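Local structure of hypothetical protein PA1835 (Pseudomonas aeruginosa, 1YOC) at residues Gln35-Arg40 and Glu45-Lys50; Leu72-Met77 and Ala138-Tyr143; Ala80-Pro83 and Arg87-Pro90; Ile114-Gln117 and Asn121-Val124. The protein is of unknown function but has the hotdog fold of the PaaI-type thioesterases, which suggests that it may hydrolyse or bind an acyl thioester. All coordinates share one frame; numbering follows the deposited sequence.

Contact 1: residues Gln35-Arg40 and Glu45-Lys50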
loop_
_atom_site.group_PDB
_atom_site.type_symbol
_atom_site.label_atom_id
_atom_site.label_comp_id
_atom_site.label_asym_id
_atom_site.label_seq_id
_atom_site.Cartn_x
_atom_site.Cartn_y
_atom_site.Cartn_z
ATOM N N GLN B 35 8.676 13.529 -2.571
ATOM C CA GLN B 35 8.764 14.991 -2.675
ATOM C C GLN B 35 7.550 15.396 -3.503
ATOM O O GLN B 35 7.039 14.595 -4.317
ATOM C CB GLN B 35 10.031 15.419 -3.433
ATOM C CG GLN B 35 11.336 15.040 -2.739
ATOM C CD GLN B 35 11.543 15.869 -1.471
ATOM O OE1 GLN B 35 10.990 16.966 -1.328
ATOM N NE2 GLN B 35 12.338 15.349 -0.558
ATOM N N PHE B 36 7.048 16.594 -3.294
ATOM C CA PHE B 36 5.956 17.068 -4.146
ATOM C C PHE B 36 6.585 17.913 -5.257
ATOM O O PHE B 36 7.514 18.720 -4.994
ATOM C CB PHE B 36 5.006 17.991 -3.387
ATOM C CG PHE B 36 3.897 17.267 -2.692
ATOM C CD1 PHE B 36 2.658 17.074 -3.316
ATOM C CD2 PHE B 36 4.092 16.748 -1.419
ATOM C CE1 PHE B 36 1.635 16.357 -2.650
ATOM C CE2 PHE B 36 3.099 16.056 -0.770
ATOM C CZ PHE B 36 1.857 15.853 -1.384
ATOM N N VAL B 37 6.074 17.732 -6.479
ATOM C CA VAL B 37 6.498 18.528 -7.642
ATOM C C VAL B 37 5.483 19.671 -7.696
ATOM O O VAL B 37 5.829 20.845 -7.939
ATOM C CB VAL B 37 6.391 17.739 -8.967
ATOM C CG1 VAL B 37 6.694 18.676 -10.177
ATOM C CG2 VAL B 37 7.338 16.590 -8.940
ATOM N N GLU B 38 4.215 19.338 -7.479
ATOM C CA GLU B 38 3.181 20.368 -7.484
ATOM C C GLU B 38 2.025 20.010 -6.575
ATOM O O GLU B 38 1.659 18.842 -6.451
ATOM C CB GLU B 38 2.627 20.601 -8.890
ATOM C CG GLU B 38 1.801 21.884 -8.939
ATOM C CD GLU B 38 1.293 22.240 -10.349
ATOM O OE1 GLU B 38 1.854 21.724 -11.345
ATOM O OE2 GLU B 38 0.338 23.044 -10.445
ATOM N N LEU B 39 1.429 21.018 -5.953
ATOM C CA LEU B 39 0.291 20.761 -5.084
ATOM C C LEU B 39 -0.574 22.021 -5.057
ATOM O O LEU B 39 -0.086 23.102 -4.738
ATOM C CB LEU B 39 0.767 20.435 -3.660
ATOM C CG LEU B 39 -0.349 20.217 -2.633
ATOM C CD1 LEU B 39 -1.237 19.039 -3.040
ATOM C CD2 LEU B 39 0.230 19.969 -1.241
ATOM N N ARG B 40 -1.840 21.884 -5.423
ATOM C CA ARG B 40 -2.767 22.996 -5.402
ATOM C C ARG B 40 -4.156 22.366 -5.440
ATOM O O ARG B 40 -4.294 21.166 -5.638
ATOM C CB ARG B 40 -2.557 23.893 -6.634
ATOM C CG ARG B 40 -2.803 23.193 -7.979
ATOM C CD ARG B 40 -2.411 24.119 -9.165
ATOM N NE ARG B 40 -2.164 23.338 -10.382
ATOM C CZ ARG B 40 -3.116 22.881 -11.179
ATOM N NH1 ARG B 40 -4.385 23.141 -10.896
ATOM N NH2 ARG B 40 -2.809 22.148 -12.246
ATOM N N GLU B 45 1.155 16.337 -7.683
ATOM C CA GLU B 45 2.142 15.537 -8.374
ATOM C C GLU B 45 3.299 15.301 -7.427
ATOM O O GLU B 45 3.869 16.250 -6.866
ATOM C CB GLU B 45 2.610 16.251 -9.655
ATOM C CG GLU B 45 3.618 15.456 -10.480
ATOM C CD GLU B 45 4.050 16.228 -11.743
ATOM O OE1 GLU B 45 3.294 17.110 -12.208
ATOM O OE2 GLU B 45 5.137 15.949 -12.280
ATOM N N VAL B 46 3.618 14.024 -7.236
ATOM C CA VAL B 46 4.694 13.640 -6.311
ATOM C C VAL B 46 5.705 12.744 -7.017
ATOM O O VAL B 46 5.392 12.064 -8.023
ATOM C CB VAL B 46 4.158 12.830 -5.061
ATOM C CG1 VAL B 46 3.032 13.593 -4.340
ATOM C CG2 VAL B 46 3.676 11.514 -5.484
ATOM N N THR B 47 6.921 12.740 -6.501
ATOM C CA THR B 47 7.934 11.868 -7.083
ATOM C C THR B 47 8.604 11.132 -5.924
ATOM O O THR B 47 8.540 11.598 -4.803
ATOM C CB THR B 47 9.064 12.673 -7.796
ATOM O OG1 THR B 47 9.660 13.595 -6.860
ATOM C CG2 THR B 47 8.509 13.482 -8.976
ATOM N N PHE B 48 9.166 9.946 -6.170
ATOM C CA PHE B 48 9.972 9.322 -5.123
ATOM C C PHE B 48 11.070 8.525 -5.855
ATOM O O PHE B 48 10.868 8.012 -6.969
ATOM C CB PHE B 48 9.160 8.486 -4.102
ATOM C CG PHE B 48 8.611 7.179 -4.632
ATOM C CD1 PHE B 48 9.346 6.008 -4.519
ATOM C CD2 PHE B 48 7.299 7.126 -5.148
ATOM C CE1 PHE B 48 8.778 4.744 -4.901
ATOM C CE2 PHE B 48 6.714 5.901 -5.531
ATOM C CZ PHE B 48 7.437 4.715 -5.408
ATOM N N PRO B 49 12.253 8.420 -5.243
ATOM C CA PRO B 49 13.328 7.690 -5.929
ATOM C C PRO B 49 13.369 6.178 -5.811
ATOM O O PRO B 49 12.994 5.592 -4.794
ATOM C CB PRO B 49 14.591 8.309 -5.331
ATOM C CG PRO B 49 14.176 8.478 -3.861
ATOM C CD PRO B 49 12.716 9.032 -3.991
ATOM N N LYS B 50 13.865 5.544 -6.861
ATOM C CA LYS B 50 14.067 4.109 -6.796
ATOM C C LYS B 50 15.320 3.935 -5.913
ATOM O O LYS B 50 16.338 4.637 -6.098
ATOM C CB LYS B 50 14.353 3.549 -8.196
ATOM C CG LYS B 50 14.784 2.065 -8.180
ATOM C CD LYS B 50 14.592 1.428 -9.563
ATOM C CE LYS B 50 15.037 -0.026 -9.593
ATOM N NZ LYS B 50 16.475 -0.184 -9.913
HETATM O O HOH W 1 3.542 20.037 -12.360
#
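Strands 35-40 and 45-48 run antiparallel, Q35 facing T47 in a hydrogen-bonded pair and F36 facing V46 in a non-hydrogen-bonded one, until the register slips by one residue and both V37 and E38 face E45, a classic beta bulge. E45 O takes two N-H groups, from V37 N at 2.7 Å and from E38 N at 3.2 Å, and E45 N returns a bond to E38 O. The extra residue, V37, leans over the strand opposite: its CB and CG1 lie against the extended side chain of E45, while CG2 meets T47 CG2 at 3.3 Å, tighter than usual. T47 puts that methyl there with CG2 anti to its carbonyl carbon, leaving OG1 near Q35 CB.

This bulged hairpin opens the sheet of the hotdog fold, in which strands wrap round a long central helix, here 63-81. The face carrying F36 and V46 is turned to that helix, with F36 resting on L72 and T76. V46 CG1 sits over one face of the F36 ring in a CH-pi contact, 3.8 Å from its centroid, and L39 CD2 lies over the opposite face, each methyl set toward the rim.

On the other face the polar ends of E38 and E45 are joined by a water, which donates to E38 OE1 at 2.6 Å and to E45 OE1 at 2.9 Å, probably easing the closeness of two like charges. E45 OE1 is also bonded to the hydroxyl of Y43, and E38 OE2 pairs with R40 NE in a salt bridge on its anti side, 34° out of the carboxylate plane.

Contact 2: residues Leu72-Met77 and Ala138-Tyr143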
loop_
_atom_site.group_PDB
_atom_site.type_symbol
_atom_site.label_atom_id
_atom_site.label_comp_id
_atom_site.label_asym_id
_atom_site.label_seq_id
_atom_site.Cartn_x
_atom_site.Cartn_y
_atom_site.Cartn_z
ATOM N N LEU B 72 -0.476 9.520 -0.977
ATOM C CA LEU B 72 0.056 10.840 -0.627
ATOM C C LEU B 72 -0.503 11.905 -1.576
ATOM O O LEU B 72 -0.941 12.969 -1.153
ATOM C CB LEU B 72 1.586 10.827 -0.687
ATOM C CG LEU B 72 2.255 12.192 -0.425
ATOM C CD1 LEU B 72 1.992 12.709 0.984
ATOM C CD2 LEU B 72 3.769 11.987 -0.662
ATOM N N ALA B 73 -0.493 11.610 -2.868
ATOM C CA ALA B 73 -1.003 12.586 -3.837
ATOM C C ALA B 73 -2.508 12.787 -3.696
ATOM O O ALA B 73 -2.991 13.932 -3.646
ATOM C CB ALA B 73 -0.674 12.143 -5.254
ATOM N N ALA B 74 -3.262 11.689 -3.614
ATOM C CA ALA B 74 -4.711 11.809 -3.565
ATOM C C ALA B 74 -5.200 12.440 -2.303
ATOM O O ALA B 74 -6.084 13.297 -2.342
ATOM C CB ALA B 74 -5.371 10.447 -3.739
ATOM N N GLY B 75 -4.628 12.014 -1.183
ATOM C CA GLY B 75 -5.062 12.526 0.087
ATOM C C GLY B 75 -4.714 13.992 0.263
ATOM O O GLY B 75 -5.550 14.772 0.728
ATOM N N THR B 76 -3.488 14.367 -0.094
ATOM C CA THR B 76 -3.096 15.766 0.051
ATOM C C THR B 76 -3.944 16.643 -0.901
ATOM O O THR B 76 -4.436 17.721 -0.514
ATOM C CB THR B 76 -1.610 15.947 -0.218
ATOM O OG1 THR B 76 -0.868 15.129 0.712
ATOM C CG2 THR B 76 -1.192 17.417 0.093
ATOM N N MET B 77 -4.138 16.196 -2.136
ATOM C CA MET B 77 -4.998 16.996 -3.035
ATOM C C MET B 77 -6.425 17.157 -2.434
ATOM O O MET B 77 -7.018 18.227 -2.505
ATOM C CB MET B 77 -5.125 16.335 -4.414
ATOM C CG MET B 77 -6.079 17.110 -5.344
ATOM S SD MET B 77 -6.020 16.531 -7.049
ATOM C CE MET B 77 -6.717 14.873 -6.795
ATOM N N ALA B 138 -4.479 3.986 -9.885
ATOM C CA ALA B 138 -5.288 3.787 -8.692
ATOM C C ALA B 138 -6.480 4.748 -8.728
ATOM O O ALA B 138 -6.461 5.785 -9.425
ATOM C CB ALA B 138 -4.488 4.070 -7.445
ATOM N N GLU B 139 -7.517 4.370 -7.988
ATOM C CA GLU B 139 -8.676 5.232 -7.770
ATOM C C GLU B 139 -8.886 5.111 -6.255
ATOM O O GLU B 139 -9.027 4.017 -5.756
ATOM C CB GLU B 139 -9.886 4.718 -8.545
ATOM C CG GLU B 139 -9.880 5.193 -10.003
ATOM C CD GLU B 139 -10.994 4.544 -10.831
ATOM O OE1 GLU B 139 -11.913 3.926 -10.231
ATOM O OE2 GLU B 139 -10.934 4.673 -12.068
ATOM N N ILE B 140 -8.822 6.228 -5.530
ATOM C CA ILE B 140 -9.005 6.229 -4.090
ATOM C C ILE B 140 -10.320 6.976 -3.814
ATOM O O ILE B 140 -10.494 8.124 -4.200
ATOM C CB ILE B 140 -7.830 6.925 -3.405
ATOM C CG1 ILE B 140 -6.537 6.142 -3.694
ATOM C CG2 ILE B 140 -8.105 7.012 -1.874
ATOM C CD1 ILE B 140 -5.229 6.878 -3.258
ATOM N N THR B 141 -11.233 6.274 -3.152
ATOM C CA THR B 141 -12.534 6.815 -2.823
ATOM C C THR B 141 -12.464 7.474 -1.464
ATOM O O THR B 141 -12.133 6.831 -0.462
ATOM C CB THR B 141 -13.593 5.703 -2.807
ATOM O OG1 THR B 141 -13.658 5.129 -4.127
ATOM C CG2 THR B 141 -14.965 6.276 -2.444
ATOM N N MET B 142 -12.720 8.775 -1.472
ATOM C CA MET B 142 -12.719 9.600 -0.281
ATOM C C MET B 142 -14.161 9.851 0.134
ATOM O O MET B 142 -14.995 10.234 -0.709
ATOM C CB MET B 142 -12.092 10.965 -0.586
ATOM C CG MET B 142 -10.692 10.893 -1.143
ATOM S SD MET B 142 -9.562 10.042 0.024
ATOM C CE MET B 142 -7.981 10.393 -0.751
ATOM N N TYR B 143 -14.486 9.609 1.409
ATOM C CA TYR B 143 -15.848 9.922 1.864
ATOM C C TYR B 143 -15.760 11.341 2.460
ATOM O O TYR B 143 -15.008 11.581 3.414
ATOM C CB TYR B 143 -16.352 8.983 2.945
ATOM C CG TYR B 143 -17.781 9.348 3.313
ATOM C CD1 TYR B 143 -18.818 9.086 2.431
ATOM C CD2 TYR B 143 -18.087 9.982 4.527
ATOM C CE1 TYR B 143 -20.155 9.437 2.754
ATOM C CE2 TYR B 143 -19.416 10.346 4.846
ATOM C CZ TYR B 143 -20.439 10.056 3.948
ATOM O OH TYR B 143 -21.796 10.301 4.244
#
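A74 overlaps the end of I140, the CB methyl of the helix meeting CD1 of the strand at 3.6 Å. I140 reaches it through an extended outer chain, chi2 170°, that carries CD1 up to the helix surface. M142, two residues on and pointing to the same side of the strand, comes in beside it by its terminal methyl: CE lies 4.0 Å from A74 CB and 3.7 Å from G75 CA. Its chain is bent at chi2 (-59°), and the methyl then rests against G75 N and CA.

Helix and strand run 33° from parallel, their axes 9.5 Å apart at the closest. This is the packing that defines the hotdog fold, a long helix, 63-81, lying against the concave face of an antiparallel sheet. With only a methyl at A74 and no side chain at G75, the long side chains of I140 and M142 supply most of the reach, and every residue that touches is buried. The contact is wholly apolar, without a hydrogen bond between the two segments.

On the far side of the helix T76 turns its hydroxyl back to L72 O, donating to it at 2.9 Å, so that this carbonyl accepts from both T76 OG1 and T76 N; helix 2-13 and strand 35-40 cover T76 there.

Contact 3: residues Ala80-Pro83 and Arg87-Pro90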
loop_
_atom_site.group_PDB
_atom_site.type_symbol
_atom_site.label_atom_id
_atom_site.label_comp_id
_atom_site.label_asym_id
_atom_site.label_seq_id
_atom_site.Cartn_x
_atom_site.Cartn_y
_atom_site.Cartn_z
ATOM N N ALA B 80 -6.456 19.720 0.204
ATOM C CA ALA B 80 -6.288 21.066 -0.378
ATOM C C ALA B 80 -7.495 21.552 -1.183
ATOM O O ALA B 80 -7.660 22.755 -1.401
ATOM C CB ALA B 80 -5.037 21.084 -1.314
ATOM N N SER B 81 -8.367 20.627 -1.583
ATOM C CA SER B 81 -9.467 20.974 -2.470
ATOM C C SER B 81 -10.881 21.110 -1.925
ATOM O O SER B 81 -11.670 21.907 -2.463
ATOM C CB SER B 81 -9.495 19.990 -3.643
ATOM O OG SER B 81 -8.204 19.835 -4.209
ATOM N N ILE B 82 -11.234 20.345 -0.891
ATOM C CA ILE B 82 -12.613 20.463 -0.404
ATOM C C ILE B 82 -12.732 21.720 0.453
ATOM O O ILE B 82 -11.731 22.248 0.916
ATOM C CB ILE B 82 -13.019 19.242 0.441
ATOM C CG1 ILE B 82 -12.115 19.140 1.675
ATOM C CG2 ILE B 82 -12.894 17.957 -0.431
ATOM C CD1 ILE B 82 -12.530 18.025 2.650
ATOM N N PRO B 83 -13.969 22.215 0.655
ATOM C CA PRO B 83 -14.243 23.410 1.465
ATOM C C PRO B 83 -13.723 23.178 2.877
ATOM O O PRO B 83 -13.760 22.036 3.382
ATOM C CB PRO B 83 -15.785 23.520 1.427
ATOM C CG PRO B 83 -16.138 22.882 0.142
ATOM C CD PRO B 83 -15.206 21.680 0.089
ATOM N N ARG B 87 -14.904 17.497 5.786
ATOM C CA ARG B 87 -13.809 16.651 6.240
ATOM C C ARG B 87 -13.759 15.453 5.276
ATOM O O ARG B 87 -14.707 15.199 4.569
ATOM C CB ARG B 87 -14.038 16.211 7.686
ATOM C CG ARG B 87 -14.946 15.043 7.899
ATOM C CD ARG B 87 -15.088 14.722 9.427
ATOM N NE ARG B 87 -13.814 14.445 10.103
ATOM C CZ ARG B 87 -13.010 15.377 10.635
ATOM N NH1 ARG B 87 -13.338 16.664 10.583
ATOM N NH2 ARG B 87 -11.865 15.026 11.211
ATOM N N TRP B 88 -12.629 14.775 5.213
ATOM C CA TRP B 88 -12.506 13.637 4.302
ATOM C C TRP B 88 -11.837 12.462 4.991
ATOM O O TRP B 88 -11.016 12.628 5.911
ATOM C CB TRP B 88 -11.643 14.017 3.077
ATOM C CG TRP B 88 -10.235 14.484 3.445
ATOM C CD1 TRP B 88 -9.861 15.743 3.920
ATOM C CD2 TRP B 88 -9.028 13.718 3.404
ATOM N NE1 TRP B 88 -8.527 15.783 4.171
ATOM C CE2 TRP B 88 -7.975 14.565 3.866
ATOM C CE3 TRP B 88 -8.719 12.404 3.016
ATOM C CZ2 TRP B 88 -6.639 14.130 3.956
ATOM C CZ3 TRP B 88 -7.381 11.973 3.101
ATOM C CH2 TRP B 88 -6.368 12.824 3.567
ATOM N N ILE B 89 -12.184 11.271 4.512
ATOM C CA ILE B 89 -11.586 10.049 5.022
ATOM C C ILE B 89 -11.556 9.032 3.869
ATOM O O ILE B 89 -12.558 8.854 3.178
ATOM C CB ILE B 89 -12.406 9.484 6.266
ATOM C CG1 ILE B 89 -11.720 8.260 6.835
ATOM C CG2 ILE B 89 -13.772 9.036 5.875
ATOM C CD1 ILE B 89 -10.230 8.484 6.963
ATOM N N PRO B 90 -10.388 8.418 3.616
ATOM C CA PRO B 90 -10.318 7.425 2.536
ATOM C C PRO B 90 -11.116 6.218 2.999
ATOM O O PRO B 90 -10.998 5.802 4.166
ATOM C CB PRO B 90 -8.838 7.063 2.464
ATOM C CG PRO B 90 -8.139 8.266 3.004
ATOM C CD PRO B 90 -9.044 8.699 4.156
#
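Apolar packing carries this contact, and it passes through a single methyl. I82 CD1 lies 3.7 Å from W88 CD1, the pyrrole carbon next to the indole nitrogen, and about 4.1 Å from W88 CB, so it fills the angle between the ring and its stem. It approaches the indole obliquely, and the two side chains cross at about a right angle. I82 CG1 stands between its backbone N and carbonyl carbon, chi1 62°, with CD1 extended beyond it; the whole branch thereby spans the gap between backbones whose nearest CA atoms, those of I82 and R87, are 7.8 Å apart.

Contact with the main chain is the second kind. The same CD1 methyl touches R87 C at 3.9 Å, at the peptide that leads into W88. The R87 side chain leaves its CA away from I82, and what it contributes here is backbone surface.

No hydrogen bond joins the two segments; the indole is held by one from outside, W88 NE1 to D79 OD1, near the end of the helix that leads into I82, which probably limits how far the indole can turn about its stem.

I82 is the first residue to leave helical geometry after helix 63-81, and the chain then makes the tight return from the central helix of the hotdog fold into strand 86-97, an outermost strand of the sheet within this subunit. W88 also packs on M142 of strand 133-146 and on M3 of helix 2-13, while W116 from the loop before strand 120-130 lies against I82; P90 meets Y97 of the second subunit.

Contact 4: residues Ile114-Gln117 and Asn121-Val124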
loop_
_atom_site.group_PDB
_atom_site.type_symbol
_atom_site.label_atom_id
_atom_site.label_comp_id
_atom_site.label_asym_id
_atom_site.label_seq_id
_atom_site.Cartn_x
_atom_site.Cartn_y
_atom_site.Cartn_z
ATOM N N ILE B 114 -13.373 16.508 -10.744
ATOM C CA ILE B 114 -14.130 16.256 -9.517
ATOM C C ILE B 114 -14.878 17.495 -9.022
ATOM O O ILE B 114 -14.373 18.606 -9.153
ATOM C CB ILE B 114 -13.129 15.779 -8.412
ATOM C CG1 ILE B 114 -12.702 14.352 -8.739
ATOM C CG2 ILE B 114 -13.765 15.798 -6.987
ATOM C CD1 ILE B 114 -11.453 13.869 -7.967
ATOM N N ASP B 115 -16.108 17.311 -8.532
ATOM C CA ASP B 115 -16.851 18.438 -7.954
ATOM C C ASP B 115 -16.407 18.460 -6.466
ATOM O O ASP B 115 -16.916 17.725 -5.609
ATOM C CB ASP B 115 -18.351 18.187 -8.082
ATOM C CG ASP B 115 -19.184 19.245 -7.392
ATOM O OD1 ASP B 115 -18.626 20.181 -6.765
ATOM O OD2 ASP B 115 -20.431 19.121 -7.491
ATOM N N TRP B 116 -15.411 19.292 -6.180
ATOM C CA TRP B 116 -14.842 19.360 -4.847
ATOM C C TRP B 116 -15.735 20.002 -3.808
ATOM O O TRP B 116 -15.395 20.019 -2.629
ATOM C CB TRP B 116 -13.499 20.093 -4.886
ATOM C CG TRP B 116 -12.435 19.347 -5.616
ATOM C CD1 TRP B 116 -11.906 19.651 -6.822
ATOM C CD2 TRP B 116 -11.776 18.149 -5.167
ATOM N NE1 TRP B 116 -10.937 18.718 -7.173
ATOM C CE2 TRP B 116 -10.841 17.787 -6.165
ATOM C CE3 TRP B 116 -11.895 17.345 -4.022
ATOM C CZ2 TRP B 116 -10.024 16.666 -6.054
ATOM C CZ3 TRP B 116 -11.076 16.210 -3.911
ATOM C CH2 TRP B 116 -10.156 15.888 -4.923
ATOM N N GLN B 117 -16.856 20.547 -4.239
ATOM C CA GLN B 117 -17.744 21.148 -3.243
ATOM C C GLN B 117 -18.798 20.138 -2.788
ATOM O O GLN B 117 -19.534 20.394 -1.834
ATOM C CB GLN B 117 -18.408 22.422 -3.805
ATOM C CG GLN B 117 -17.609 23.701 -3.521
ATOM C CD GLN B 117 -16.254 23.701 -4.195
ATOM O OE1 GLN B 117 -16.167 23.547 -5.417
ATOM N NE2 GLN B 117 -15.178 23.868 -3.406
ATOM N N ASN B 121 -19.106 10.373 -1.628
ATOM C CA ASN B 121 -17.911 9.725 -2.151
ATOM C C ASN B 121 -17.352 10.425 -3.354
ATOM O O ASN B 121 -18.078 10.681 -4.308
ATOM C CB ASN B 121 -18.248 8.277 -2.529
ATOM C CG ASN B 121 -18.557 7.448 -1.314
ATOM O OD1 ASN B 121 -19.622 6.797 -1.206
ATOM N ND2 ASN B 121 -17.648 7.483 -0.372
ATOM N N LEU B 122 -16.076 10.751 -3.302
ATOM C CA LEU B 122 -15.394 11.373 -4.448
ATOM C C LEU B 122 -14.304 10.356 -4.792
ATOM O O LEU B 122 -13.577 9.885 -3.893
ATOM C CB LEU B 122 -14.735 12.711 -4.065
ATOM C CG LEU B 122 -15.623 13.769 -3.389
ATOM C CD1 LEU B 122 -14.822 15.118 -3.253
ATOM C CD2 LEU B 122 -16.885 13.971 -4.211
ATOM N N VAL B 123 -14.186 10.015 -6.072
ATOM C CA VAL B 123 -13.197 9.029 -6.507
ATOM C C VAL B 123 -12.025 9.754 -7.154
ATOM O O VAL B 123 -12.135 10.330 -8.230
ATOM C CB VAL B 123 -13.854 7.996 -7.487
ATOM C CG1 VAL B 123 -12.866 6.876 -7.828
ATOM C CG2 VAL B 123 -15.148 7.438 -6.850
ATOM N N VAL B 124 -10.887 9.731 -6.469
ATOM C CA VAL B 124 -9.698 10.421 -6.954
ATOM C C VAL B 124 -8.781 9.504 -7.776
ATOM O O VAL B 124 -8.327 8.448 -7.307
ATOM C CB VAL B 124 -8.905 10.961 -5.777
ATOM C CG1 VAL B 124 -7.688 11.715 -6.288
ATOM C CG2 VAL B 124 -9.822 11.820 -4.897
#
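I114 heads from its CB toward strand 121-124 and divides there into two branches. The CG2 methyl, set anti to the backbone N, meets L122 CD1 at 3.9 Å and at the same time lies 3.5 Å above the plane of the W116 indole, over its centre. CG1 takes the other direction and skirts V123 O at 4.1 Å. At the tip, CD1 comes closer to that carbonyl oxygen, 3.6 Å, and touches both CA and CG2 of V124, the latter at 4.0 Å.

L122 answers with its own fork. CD1 touches both I114 CG2 and, at 3.8 Å, W116 CE3, so the three groups meet in a cluster, whereas CD2 faces the backbone oxygen of D115. The indole is approached obliquely by L122 CD1 and likewise by V124 CG2, which reaches CH2 at 4.1 Å.

The loop folds back over the start of the strand that follows it and bridges the hotdog sheet to the C-terminal part of its central helix through W116. W116 leaves its CA on the side away from the strand, yet the long indole swings round to bring its six-membered ring against L122 and V124. Beyond these, W116 packs on M77 and S81 of helix 63-81, and its NE1 is hydrogen-bonded to G111 O within the same loop. The turn itself is shaped by D115: OD1 accepts from Q117 N, two residues on, at 3.1 Å, an Asx turn whose donor stands above the carboxylate plane. Strand 120-130 continues the sheet alongside, L122 and V124 pairing through their backbones with M142 and I140.

From the N terminus, contact 1 comes first: it closes a short hairpin loop and is finished before the central helix begins. Helix 63-81 then opens contact 2, whose second half arrives some sixty residues later, on strand 133-146. Inside that long loop sit two short closures in series, contact 3 where the helix end turns into strand 86-97, and contact 4 where a loop folds onto strand 120-130. None of the four cross. L39 of contact 1 touches T76 of contact 2, tying the hairpin to the helix, while P83 of contact 3 packs on W116 of contact 4, joining both turns at the helix's C-terminal end.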